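Local coordinates for nisin biosynthesis protein nisC (Lactococcus lactis subsp. lactis, PDB 2G0D) that catalyses, as the zinc-dependent nisin cyclase, the closure of the thioether rings of the lantibiotic nisin during its biosynthesis, at residues Glu240-Leu251 against Lys303-Arg314; Leu286-Ala294 against Leu399-Lys407. All coordinates share one frame; numbering follows the deposited sequence.

Contact 1 of 2, residues Glu240-Leu251 against Lys303-Arg314; sequences EKFELERKKQFL and KAEKILESAMQR
Phe250 lays its ring along one turn of helix 298-314: CZ meets Lys306 CB at 3.8 Å, CD1 meets Ile307 CG1 at 3.8 Å, and CD2 reaches Ser310. The carbonyl O of Lys306 lies over the centre of one ring face, while CG of Gln249 covers the opposite face, so the ring is sandwiched between the helix backbone and its own neighbour in sequence. A type II turn from Lys248 to Leu251 carries it. Glu243 grips that turn with one carboxylate oxygen, OE2 accepting the Phe250 N-H through its anti lone pair at 2.9 Å, and turns OE1 to Lys303. The Lys303 chain is extended, CG anti to the backbone N (chi1 -168°), and forms salt bridges with both Glu243 and Glu240; its NZ lies 2.7 Å from Glu240 OE2, on the syn side, 17° out of the carboxylate plane. OE2 also has the Tyr288 hydroxyl as a hydrogen-bond partner, and OE1 the Tyr299 hydroxyl. Leu251 CD2 covers one face of the Arg314 guanidinium, 3.5 Å from NH2, and a water in the guanidinium plane accepts from NH2 and donates to the carbonyl oxygens of Phe250 and Ile307. Arg314 NH2 also forms a salt bridge with Asp275. A salt-bridge network, the Phe250 ring packed on the helix and a bridging water fasten the loop following helix 226-242 onto helix 298-314 in the cyclase alpha-toroid.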
loop_
_atom_site.group_PDB
_atom_site.type_symbol
_atom_site.label_atom_id
_atom_site.label_comp_id
_atom_site.label_asym_id
_atom_site.label_seq_id
_atom_site.Cartn_x
_atom_site.Cartn_y
_atom_site.Cartn_z
ATOM N N GLU A 240 -16.234 11.410 -6.639
ATOM C CA GLU A 240 -16.724 12.383 -7.606
ATOM C C GLU A 240 -17.548 13.466 -6.921
ATOM O O GLU A 240 -17.469 14.642 -7.300
ATOM C CB GLU A 240 -17.567 11.704 -8.716
ATOM C CG GLU A 240 -16.754 10.951 -9.789
ATOM C CD GLU A 240 -15.857 11.881 -10.613
ATOM O OE1 GLU A 240 -16.283 12.337 -11.699
ATOM O OE2 GLU A 240 -14.721 12.164 -10.163
ATOM N N LYS A 241 -18.331 13.075 -5.914
ATOM C CA LYS A 241 -19.235 14.025 -5.259
ATOM C C LYS A 241 -18.473 15.017 -4.386
ATOM O O LYS A 241 -18.756 16.215 -4.415
ATOM C CB LYS A 241 -20.316 13.322 -4.427
ATOM C CG LYS A 241 -21.643 14.113 -4.316
ATOM C CD LYS A 241 -22.528 13.872 -5.567
ATOM C CE LYS A 241 -23.933 14.447 -5.430
ATOM N NZ LYS A 241 -23.970 15.946 -5.577
ATOM N N PHE A 242 -17.510 14.517 -3.618
ATOM C CA PHE A 242 -16.845 15.352 -2.620
ATOM C C PHE A 242 -15.519 15.989 -3.088
ATOM O O PHE A 242 -14.845 16.669 -2.302
ATOM C CB PHE A 242 -16.725 14.610 -1.284
ATOM C CG PHE A 242 -18.063 14.363 -0.603
ATOM C CD1 PHE A 242 -18.672 13.112 -0.663
ATOM C CD2 PHE A 242 -18.714 15.389 0.092
ATOM C CE1 PHE A 242 -19.914 12.887 -0.029
ATOM C CE2 PHE A 242 -19.952 15.176 0.710
ATOM C CZ PHE A 242 -20.547 13.921 0.649
ATOM N N GLU A 243 -15.156 15.783 -4.359
ATOM C CA GLU A 243 -13.987 16.450 -4.955
ATOM C C GLU A 243 -14.085 17.965 -4.772
ATOM O O GLU A 243 -15.161 18.554 -4.972
ATOM C CB GLU A 243 -13.848 16.138 -6.441
ATOM C CG GLU A 243 -12.627 16.794 -7.058
ATOM C CD GLU A 243 -12.483 16.570 -8.565
ATOM O OE1 GLU A 243 -13.316 15.869 -9.184
ATOM O OE2 GLU A 243 -11.512 17.112 -9.134
ATOM N N LEU A 244 -12.976 18.590 -4.373
ATOM C CA LEU A 244 -12.952 20.052 -4.229
ATOM C C LEU A 244 -12.978 20.736 -5.598
ATOM O O LEU A 244 -12.744 20.113 -6.642
ATOM C CB LEU A 244 -11.776 20.530 -3.370
ATOM C CG LEU A 244 -11.725 19.958 -1.950
ATOM C CD1 LEU A 244 -10.443 20.394 -1.206
ATOM C CD2 LEU A 244 -12.985 20.340 -1.169
ATOM N N GLU A 245 -13.265 22.027 -5.585
ATOM C CA GLU A 245 -13.738 22.684 -6.784
ATOM C C GLU A 245 -12.815 23.813 -7.209
ATOM O O GLU A 245 -12.123 24.418 -6.368
ATOM C CB GLU A 245 -15.178 23.170 -6.554
ATOM C CG GLU A 245 -16.215 22.042 -6.703
ATOM C CD GLU A 245 -17.547 22.284 -5.989
ATOM O OE1 GLU A 245 -18.381 21.344 -6.014
ATOM O OE2 GLU A 245 -17.771 23.375 -5.399
ATOM N N ARG A 246 -12.790 24.058 -8.524
ATOM C CA ARG A 246 -12.135 25.231 -9.126
ATOM C C ARG A 246 -10.604 25.232 -8.877
ATOM O O ARG A 246 -9.920 24.296 -9.287
ATOM C CB ARG A 246 -12.807 26.541 -8.672
ATOM C CG ARG A 246 -14.354 26.625 -8.853
ATOM C CD ARG A 246 -14.779 27.030 -10.259
ATOM N NE ARG A 246 -15.038 28.477 -10.450
ATOM C CZ ARG A 246 -14.093 29.409 -10.554
ATOM N NH1 ARG A 246 -14.410 30.667 -10.756
ATOM N NH2 ARG A 246 -12.810 29.085 -10.437
ATOM N N LYS A 247 -10.091 26.268 -8.199
ATOM C CA LYS A 247 -8.666 26.368 -7.835
ATOM C C LYS A 247 -8.171 25.150 -7.063
ATOM O O LYS A 247 -6.976 24.857 -7.053
ATOM C CB LYS A 247 -8.379 27.666 -7.057
ATOM C CG LYS A 247 -8.900 28.931 -7.745
ATOM C CD LYS A 247 -8.363 30.213 -7.121
ATOM C CE LYS A 247 -8.957 30.529 -5.750
ATOM N NZ LYS A 247 -8.627 31.964 -5.344
ATOM N N LYS A 248 -9.102 24.432 -6.440
ATOM C CA LYS A 248 -8.812 23.190 -5.737
ATOM C C LYS A 248 -9.314 21.936 -6.469
ATOM O O LYS A 248 -9.498 20.853 -5.862
ATOM C CB LYS A 248 -9.392 23.246 -4.333
ATOM C CG LYS A 248 -8.797 24.349 -3.468
ATOM C CD LYS A 248 -8.728 23.841 -2.056
ATOM C CE LYS A 248 -9.282 24.836 -1.089
ATOM N NZ LYS A 248 -10.749 25.032 -1.216
ATOM N N GLN A 249 -9.538 22.073 -7.772
ATOM C CA GLN A 249 -9.824 20.908 -8.608
ATOM C C GLN A 249 -8.743 19.841 -8.385
ATOM O O GLN A 249 -7.563 20.164 -8.206
ATOM C CB GLN A 249 -9.905 21.309 -10.079
ATOM C CG GLN A 249 -10.297 20.178 -11.006
ATOM C CD GLN A 249 -10.610 20.648 -12.417
ATOM O OE1 GLN A 249 -10.130 21.691 -12.868
ATOM N NE2 GLN A 249 -11.412 19.860 -13.130
ATOM N N PHE A 250 -9.176 18.586 -8.360
ATOM C CA PHE A 250 -8.315 17.401 -8.177
ATOM C C PHE A 250 -7.782 17.244 -6.751
ATOM O O PHE A 250 -6.790 16.547 -6.527
ATOM C CB PHE A 250 -7.167 17.340 -9.204
ATOM C CG PHE A 250 -7.606 17.534 -10.626
ATOM C CD1 PHE A 250 -8.513 16.670 -11.216
ATOM C CD2 PHE A 250 -7.109 18.591 -11.380
ATOM C CE1 PHE A 250 -8.921 16.863 -12.539
ATOM C CE2 PHE A 250 -7.520 18.782 -12.706
ATOM C CZ PHE A 250 -8.422 17.908 -13.275
ATOM N N LEU A 251 -8.458 17.879 -5.800
ATOM C CA LEU A 251 -8.093 17.787 -4.375
ATOM C C LEU A 251 -9.251 17.241 -3.532
ATOM O O LEU A 251 -10.418 17.428 -3.866
ATOM C CB LEU A 251 -7.597 19.129 -3.820
ATOM C CG LEU A 251 -6.168 19.533 -4.219
ATOM C CD1 LEU A 251 -5.912 20.989 -3.954
ATOM C CD2 LEU A 251 -5.076 18.623 -3.541
ATOM N N LYS A 303 -9.428 10.775 -16.109
ATOM C CA LYS A 303 -9.390 11.602 -14.896
ATOM C C LYS A 303 -8.210 11.200 -14.024
ATOM O O LYS A 303 -7.504 12.069 -13.517
ATOM C CB LYS A 303 -10.657 11.477 -14.070
ATOM C CG LYS A 303 -10.731 12.553 -12.987
ATOM C CD LYS A 303 -12.138 12.789 -12.483
ATOM C CE LYS A 303 -12.125 13.834 -11.384
ATOM N NZ LYS A 303 -13.452 14.375 -11.088
ATOM N N ALA A 304 -7.989 9.889 -13.867
ATOM C CA ALA A 304 -6.854 9.409 -13.068
ATOM C C ALA A 304 -5.569 10.150 -13.457
ATOM O O ALA A 304 -4.833 10.604 -12.598
ATOM C CB ALA A 304 -6.680 7.884 -13.201
ATOM N N GLU A 305 -5.319 10.292 -14.758
ATOM C CA GLU A 305 -4.100 10.947 -15.217
ATOM C C GLU A 305 -4.056 12.418 -14.860
ATOM O O GLU A 305 -3.011 12.941 -14.479
ATOM C CB GLU A 305 -3.964 10.813 -16.720
ATOM C CG GLU A 305 -3.603 9.443 -17.143
ATOM C CD GLU A 305 -2.952 9.464 -18.496
ATOM O OE1 GLU A 305 -1.745 9.832 -18.576
ATOM O OE2 GLU A 305 -3.664 9.128 -19.462
ATOM N N LYS A 306 -5.197 13.078 -15.010
ATOM C CA LYS A 306 -5.313 14.501 -14.716
ATOM C C LYS A 306 -5.058 14.739 -13.225
ATOM O O LYS A 306 -4.331 15.655 -12.871
ATOM C CB LYS A 306 -6.696 15.040 -15.147
ATOM C CG LYS A 306 -6.914 15.094 -16.669
ATOM C CD LYS A 306 -8.162 15.915 -17.000
ATOM C CE LYS A 306 -8.609 15.805 -18.449
ATOM N NZ LYS A 306 -7.509 15.654 -19.449
ATOM N N ILE A 307 -5.644 13.895 -12.375
ATOM C CA ILE A 307 -5.461 13.956 -10.922
ATOM C C ILE A 307 -3.978 13.805 -10.535
ATOM O O ILE A 307 -3.471 14.556 -9.708
ATOM C CB ILE A 307 -6.245 12.841 -10.182
ATOM C CG1 ILE A 307 -7.764 13.016 -10.346
ATOM C CG2 ILE A 307 -5.902 12.834 -8.662
ATOM C CD1 ILE A 307 -8.553 11.782 -9.813
ATOM N N LEU A 308 -3.290 12.829 -11.128
ATOM C CA LEU A 308 -1.908 12.578 -10.746
ATOM C C LEU A 308 -1.039 13.723 -11.265
ATOM O O LEU A 308 -0.114 14.171 -10.595
ATOM C CB LEU A 308 -1.406 11.230 -11.294
ATOM C CG LEU A 308 0.069 10.885 -10.972
ATOM C CD1 LEU A 308 0.341 10.943 -9.457
ATOM C CD2 LEU A 308 0.467 9.532 -11.561
ATOM N N GLU A 309 -1.353 14.175 -12.470
ATOM C CA GLU A 309 -0.566 15.206 -13.138
ATOM C C GLU A 309 -0.648 16.509 -12.341
ATOM O O GLU A 309 0.362 17.188 -12.162
ATOM C CB GLU A 309 -1.039 15.381 -14.580
ATOM C CG GLU A 309 -0.051 16.054 -15.468
ATOM C CD GLU A 309 -0.506 16.145 -16.936
ATOM O OE1 GLU A 309 -1.700 15.869 -17.256
ATOM O OE2 GLU A 309 0.361 16.489 -17.769
ATOM N N SER A 310 -1.839 16.802 -11.824
ATOM C CA SER A 310 -2.072 17.948 -10.953
ATOM C C SER A 310 -1.199 17.881 -9.725
ATOM O O SER A 310 -0.636 18.891 -9.309
ATOM C CB SER A 310 -3.531 17.994 -10.490
ATOM O OG SER A 310 -3.833 19.263 -9.964
ATOM N N ALA A 311 -1.119 16.697 -9.134
ATOM C CA ALA A 311 -0.312 16.472 -7.934
ATOM C C ALA A 311 1.186 16.538 -8.217
ATOM O O ALA A 311 1.933 17.069 -7.420
ATOM C CB ALA A 311 -0.671 15.151 -7.302
ATOM N N MET A 312 1.619 16.021 -9.359
ATOM C CA MET A 312 3.022 16.125 -9.754
ATOM C C MET A 312 3.436 17.586 -9.937
ATOM O O MET A 312 4.460 18.018 -9.416
ATOM C CB MET A 312 3.295 15.295 -11.013
ATOM C CG MET A 312 3.124 13.762 -10.811
ATOM S SD MET A 312 3.989 13.112 -9.349
ATOM C CE MET A 312 5.695 13.566 -9.731
ATOM N N GLN A 313 2.608 18.350 -10.635
ATOM C CA GLN A 313 2.823 19.778 -10.798
ATOM C C GLN A 313 2.916 20.494 -9.459
ATOM O O GLN A 313 3.739 21.393 -9.316
ATOM C CB GLN A 313 1.710 20.401 -11.651
ATOM C CG GLN A 313 1.808 20.074 -13.143
ATOM C CD GLN A 313 0.500 20.321 -13.907
ATOM O OE1 GLN A 313 -0.484 20.796 -13.331
ATOM N NE2 GLN A 313 0.483 19.986 -15.203
ATOM N N ARG A 314 2.080 20.077 -8.502
ATOM C CA ARG A 314 1.850 20.796 -7.225
ATOM C C ARG A 314 2.763 20.354 -6.058
ATOM O O ARG A 314 3.372 21.185 -5.395
ATOM C CB ARG A 314 0.366 20.651 -6.829
ATOM C CG ARG A 314 -0.103 21.447 -5.600
ATOM C CD ARG A 314 -1.577 21.198 -5.302
ATOM N NE ARG A 314 -1.877 19.761 -5.341
ATOM C CZ ARG A 314 -2.678 19.177 -6.238
ATOM N NH1 ARG A 314 -3.331 19.888 -7.168
ATOM N NH2 ARG A 314 -2.850 17.884 -6.179
HETATM O O HOH W 1 -4.224 15.789 -7.496
#

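Contact 2 of 2, residues Leu286-Ala294 against Leu399-Lys407; sequences LLYLYGGLA and LLLFDDFLK
Tyr290 is the hub of an aromatic cluster with Phe402 and Phe405, where helix 281-294 of the alpha-toroid meets the chain's C-terminal loop. Its hydroxyl works both ways: it donates to Leu400 O, 2.5 Å away, and accepts from Phe402 N at 3.0 Å, with an N-H...O angle of 149°. One phenol oxygen thus satisfies a carbonyl and an amide two residues apart in a buried, non-helical stretch. Leu400 O lies at the edge of the Tyr290 ring, and the hydroxyl sits 22° out of the carbonyl plane. Next door, Leu399 O is taken up by Trp277 NE1, so this carbonyl and that of Leu400 each have a side-chain donor. Further along, the carboxylates of Asp403 and Asp404 turn elsewhere, the first to Arg339 and Arg396, the second to Lys221 and Tyr217. Phe405 makes an offset stack with the Tyr290 ring, centroids 4.6 Å apart; chi1 of -157° swings its ring away from the backbone N and in against the helix, where CE2 also touches Leu293 CB. The Phe402 and Tyr290 side chains cross at about a right angle but their ring planes meet obliquely, Phe402 CD2 lying over a tyrosine face toward the rim; Phe402 stacks in turn with Tyr217. Within the loop, Phe405 N donates to Phe402 O across a type I turn. At the far end from Phe405, Leu286 CD1 packs on Leu401 CD2, 3.6 Å away.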
loop_
_atom_site.group_PDB
_atom_site.type_symbol
_atom_site.label_atom_id
_atom_site.label_comp_id
_atom_site.label_asym_id
_atom_site.label_seq_id
_atom_site.Cartn_x
_atom_site.Cartn_y
_atom_site.Cartn_z
ATOM N N LEU A 286 -5.009 6.299 -8.119
ATOM C CA LEU A 286 -5.017 4.833 -8.307
ATOM C C LEU A 286 -6.449 4.270 -8.325
ATOM O O LEU A 286 -6.788 3.424 -9.151
ATOM C CB LEU A 286 -4.146 4.133 -7.235
ATOM C CG LEU A 286 -2.625 4.403 -7.308
ATOM C CD1 LEU A 286 -1.853 3.826 -6.091
ATOM C CD2 LEU A 286 -2.093 3.843 -8.580
ATOM N N LEU A 287 -7.297 4.750 -7.426
ATOM C CA LEU A 287 -8.720 4.377 -7.456
ATOM C C LEU A 287 -9.337 4.619 -8.843
ATOM O O LEU A 287 -10.021 3.757 -9.368
ATOM C CB LEU A 287 -9.520 5.153 -6.388
ATOM C CG LEU A 287 -11.049 4.966 -6.447
ATOM C CD1 LEU A 287 -11.470 3.517 -6.093
ATOM C CD2 LEU A 287 -11.750 5.958 -5.526
ATOM N N TYR A 288 -9.079 5.778 -9.436
ATOM C CA TYR A 288 -9.735 6.139 -10.678
ATOM C C TYR A 288 -9.141 5.304 -11.825
ATOM O O TYR A 288 -9.846 4.886 -12.756
ATOM C CB TYR A 288 -9.571 7.637 -10.945
ATOM C CG TYR A 288 -10.555 8.541 -10.198
ATOM C CD1 TYR A 288 -11.711 9.013 -10.841
ATOM C CD2 TYR A 288 -10.338 8.925 -8.865
ATOM C CE1 TYR A 288 -12.637 9.838 -10.182
ATOM C CE2 TYR A 288 -11.261 9.768 -8.195
ATOM C CZ TYR A 288 -12.401 10.224 -8.875
ATOM O OH TYR A 288 -13.326 11.049 -8.258
ATOM N N LEU A 289 -7.843 5.055 -11.730
ATOM C CA LEU A 289 -7.128 4.305 -12.727
ATOM C C LEU A 289 -7.696 2.883 -12.731
ATOM O O LEU A 289 -8.191 2.408 -13.757
ATOM C CB LEU A 289 -5.618 4.308 -12.380
ATOM C CG LEU A 289 -4.749 3.439 -13.283
ATOM C CD1 LEU A 289 -4.924 3.946 -14.740
ATOM C CD2 LEU A 289 -3.295 3.431 -12.863
ATOM N N TYR A 290 -7.615 2.224 -11.565
ATOM C CA TYR A 290 -8.056 0.855 -11.399
ATOM C C TYR A 290 -9.557 0.684 -11.619
ATOM O O TYR A 290 -9.978 -0.266 -12.282
ATOM C CB TYR A 290 -7.646 0.320 -10.029
ATOM C CG TYR A 290 -6.126 0.225 -9.794
ATOM C CD1 TYR A 290 -5.232 -0.029 -10.852
ATOM C CD2 TYR A 290 -5.608 0.346 -8.517
ATOM C CE1 TYR A 290 -3.848 -0.137 -10.625
ATOM C CE2 TYR A 290 -4.236 0.251 -8.278
ATOM C CZ TYR A 290 -3.369 0.004 -9.327
ATOM O OH TYR A 290 -2.019 -0.067 -9.067
ATOM N N GLY A 291 -10.360 1.586 -11.053
ATOM C CA GLY A 291 -11.823 1.613 -11.310
ATOM C C GLY A 291 -12.131 1.750 -12.790
ATOM O O GLY A 291 -12.941 0.984 -13.348
ATOM N N GLY A 292 -11.461 2.698 -13.438
ATOM C CA GLY A 292 -11.619 2.944 -14.868
ATOM C C GLY A 292 -11.263 1.759 -15.746
ATOM O O GLY A 292 -11.974 1.465 -16.724
ATOM N N LEU A 293 -10.157 1.091 -15.426
ATOM C CA LEU A 293 -9.766 -0.112 -16.164
ATOM C C LEU A 293 -10.696 -1.280 -15.825
ATOM O O LEU A 293 -11.110 -1.994 -16.737
ATOM C CB LEU A 293 -8.293 -0.490 -15.957
ATOM C CG LEU A 293 -7.250 0.570 -16.377
ATOM C CD1 LEU A 293 -5.843 0.219 -15.807
ATOM C CD2 LEU A 293 -7.201 0.803 -17.888
ATOM N N ALA A 294 -11.042 -1.453 -14.542
ATOM C CA ALA A 294 -11.940 -2.556 -14.117
ATOM C C ALA A 294 -13.376 -2.435 -14.637
ATOM O O ALA A 294 -13.999 -3.455 -14.952
ATOM C CB ALA A 294 -11.963 -2.694 -12.599
ATOM N N LEU A 399 2.081 -1.483 -2.110
ATOM C CA LEU A 399 1.666 -0.107 -2.419
ATOM C C LEU A 399 0.434 -0.063 -3.298
ATOM O O LEU A 399 0.038 1.007 -3.744
ATOM C CB LEU A 399 2.817 0.639 -3.112
ATOM C CG LEU A 399 4.083 0.924 -2.291
ATOM C CD1 LEU A 399 5.139 1.679 -3.129
ATOM C CD2 LEU A 399 3.749 1.734 -1.060
ATOM N N LEU A 400 -0.159 -1.230 -3.556
ATOM C CA LEU A 400 -1.288 -1.387 -4.500
ATOM C C LEU A 400 -0.926 -0.885 -5.879
ATOM O O LEU A 400 -1.743 -0.251 -6.579
ATOM C CB LEU A 400 -2.585 -0.685 -4.018
ATOM C CG LEU A 400 -3.108 -0.905 -2.588
ATOM C CD1 LEU A 400 -4.467 -0.186 -2.405
ATOM C CD2 LEU A 400 -3.191 -2.396 -2.170
ATOM N N LEU A 401 0.292 -1.192 -6.291
ATOM C CA LEU A 401 0.740 -0.892 -7.646
ATOM C C LEU A 401 0.762 -2.226 -8.341
ATOM O O LEU A 401 1.615 -3.071 -8.055
ATOM C CB LEU A 401 2.116 -0.228 -7.630
ATOM C CG LEU A 401 2.161 1.055 -6.808
ATOM C CD1 LEU A 401 3.603 1.672 -6.748
ATOM C CD2 LEU A 401 1.101 2.112 -7.276
ATOM N N PHE A 402 -0.222 -2.427 -9.219
ATOM C CA PHE A 402 -0.544 -3.747 -9.752
ATOM C C PHE A 402 -0.088 -3.844 -11.217
ATOM O O PHE A 402 -0.839 -3.481 -12.138
ATOM C CB PHE A 402 -2.064 -3.955 -9.646
ATOM C CG PHE A 402 -2.608 -3.899 -8.225
ATOM C CD1 PHE A 402 -2.046 -4.692 -7.202
ATOM C CD2 PHE A 402 -3.736 -3.118 -7.928
ATOM C CE1 PHE A 402 -2.557 -4.670 -5.884
ATOM C CE2 PHE A 402 -4.260 -3.074 -6.624
ATOM C CZ PHE A 402 -3.690 -3.890 -5.597
ATOM N N ASP A 403 1.155 -4.322 -11.406
ATOM C CA ASP A 403 1.798 -4.460 -12.710
ATOM C C ASP A 403 1.067 -5.446 -13.591
ATOM O O ASP A 403 1.168 -5.356 -14.820
ATOM C CB ASP A 403 3.255 -4.938 -12.596
ATOM C CG ASP A 403 4.206 -3.860 -12.077
ATOM O OD1 ASP A 403 3.767 -2.702 -11.792
ATOM O OD2 ASP A 403 5.407 -4.199 -11.923
ATOM N N ASP A 404 0.322 -6.360 -12.964
ATOM C CA ASP A 404 -0.466 -7.398 -13.667
ATOM C C ASP A 404 -1.927 -7.036 -13.910
ATOM O O ASP A 404 -2.709 -7.890 -14.355
ATOM C CB ASP A 404 -0.415 -8.716 -12.879
ATOM C CG ASP A 404 -1.068 -8.600 -11.486
ATOM O OD1 ASP A 404 -1.119 -7.484 -10.904
ATOM O OD2 ASP A 404 -1.513 -9.639 -10.950
ATOM N N PHE A 405 -2.289 -5.781 -13.649
ATOM C CA PHE A 405 -3.667 -5.352 -13.690
ATOM C C PHE A 405 -4.337 -5.667 -15.044
ATOM O O PHE A 405 -5.550 -5.870 -15.105
ATOM C CB PHE A 405 -3.798 -3.838 -13.379
ATOM C CG PHE A 405 -5.166 -3.450 -12.867
ATOM C CD1 PHE A 405 -5.454 -3.501 -11.500
ATOM C CD2 PHE A 405 -6.180 -3.065 -13.749
ATOM C CE1 PHE A 405 -6.751 -3.182 -11.006
ATOM C CE2 PHE A 405 -7.460 -2.743 -13.268
ATOM C CZ PHE A 405 -7.744 -2.822 -11.888
ATOM N N LEU A 406 -3.551 -5.677 -16.117
ATOM C CA LEU A 406 -4.100 -5.887 -17.457
ATOM C C LEU A 406 -3.617 -7.194 -18.045
ATOM O O LEU A 406 -3.716 -7.402 -19.244
ATOM C CB LEU A 406 -3.785 -4.707 -18.392
ATOM C CG LEU A 406 -4.393 -3.360 -17.978
ATOM C CD1 LEU A 406 -3.640 -2.174 -18.652
ATOM C CD2 LEU A 406 -5.904 -3.310 -18.257
ATOM N N LYS A 407 -3.079 -8.070 -17.196
ATOM C CA LYS A 407 -2.668 -9.402 -17.650
ATOM C C LYS A 407 -3.820 -10.393 -17.569
ATOM O O LYS A 407 -3.737 -11.502 -18.111
ATOM C CB LYS A 407 -1.471 -9.912 -16.842
ATOM C CG LYS A 407 -0.199 -9.076 -16.988
ATOM C CD LYS A 407 0.157 -8.823 -18.429
ATOM C CE LYS A 407 1.374 -7.921 -18.509
ATOM N NZ LYS A 407 1.802 -7.752 -19.907
#

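Contacts 1 and 2, with centres 18 Å apart, are joined through helices 281-294 and 298-314, consecutive in the chain. Residues 286-294 turn Tyr290 to the C-terminal loop of contact 2, while Tyr288 bridges to contact 1: its OH lies 2.6 Å from Glu240 OE2, and its CD2 is 3.5 Å from Ile307 CD1. Ala304 CB packs 3.4 Å from Leu289 N, where the two helices meet. The Leu399 side chain of contact 2 is about 9 Å from the zinc bound by Cys278, Cys324 and His325. Contact 1, centred about 21 Å from the chain centre, against 13 Å for contact 2, is the more peripheral.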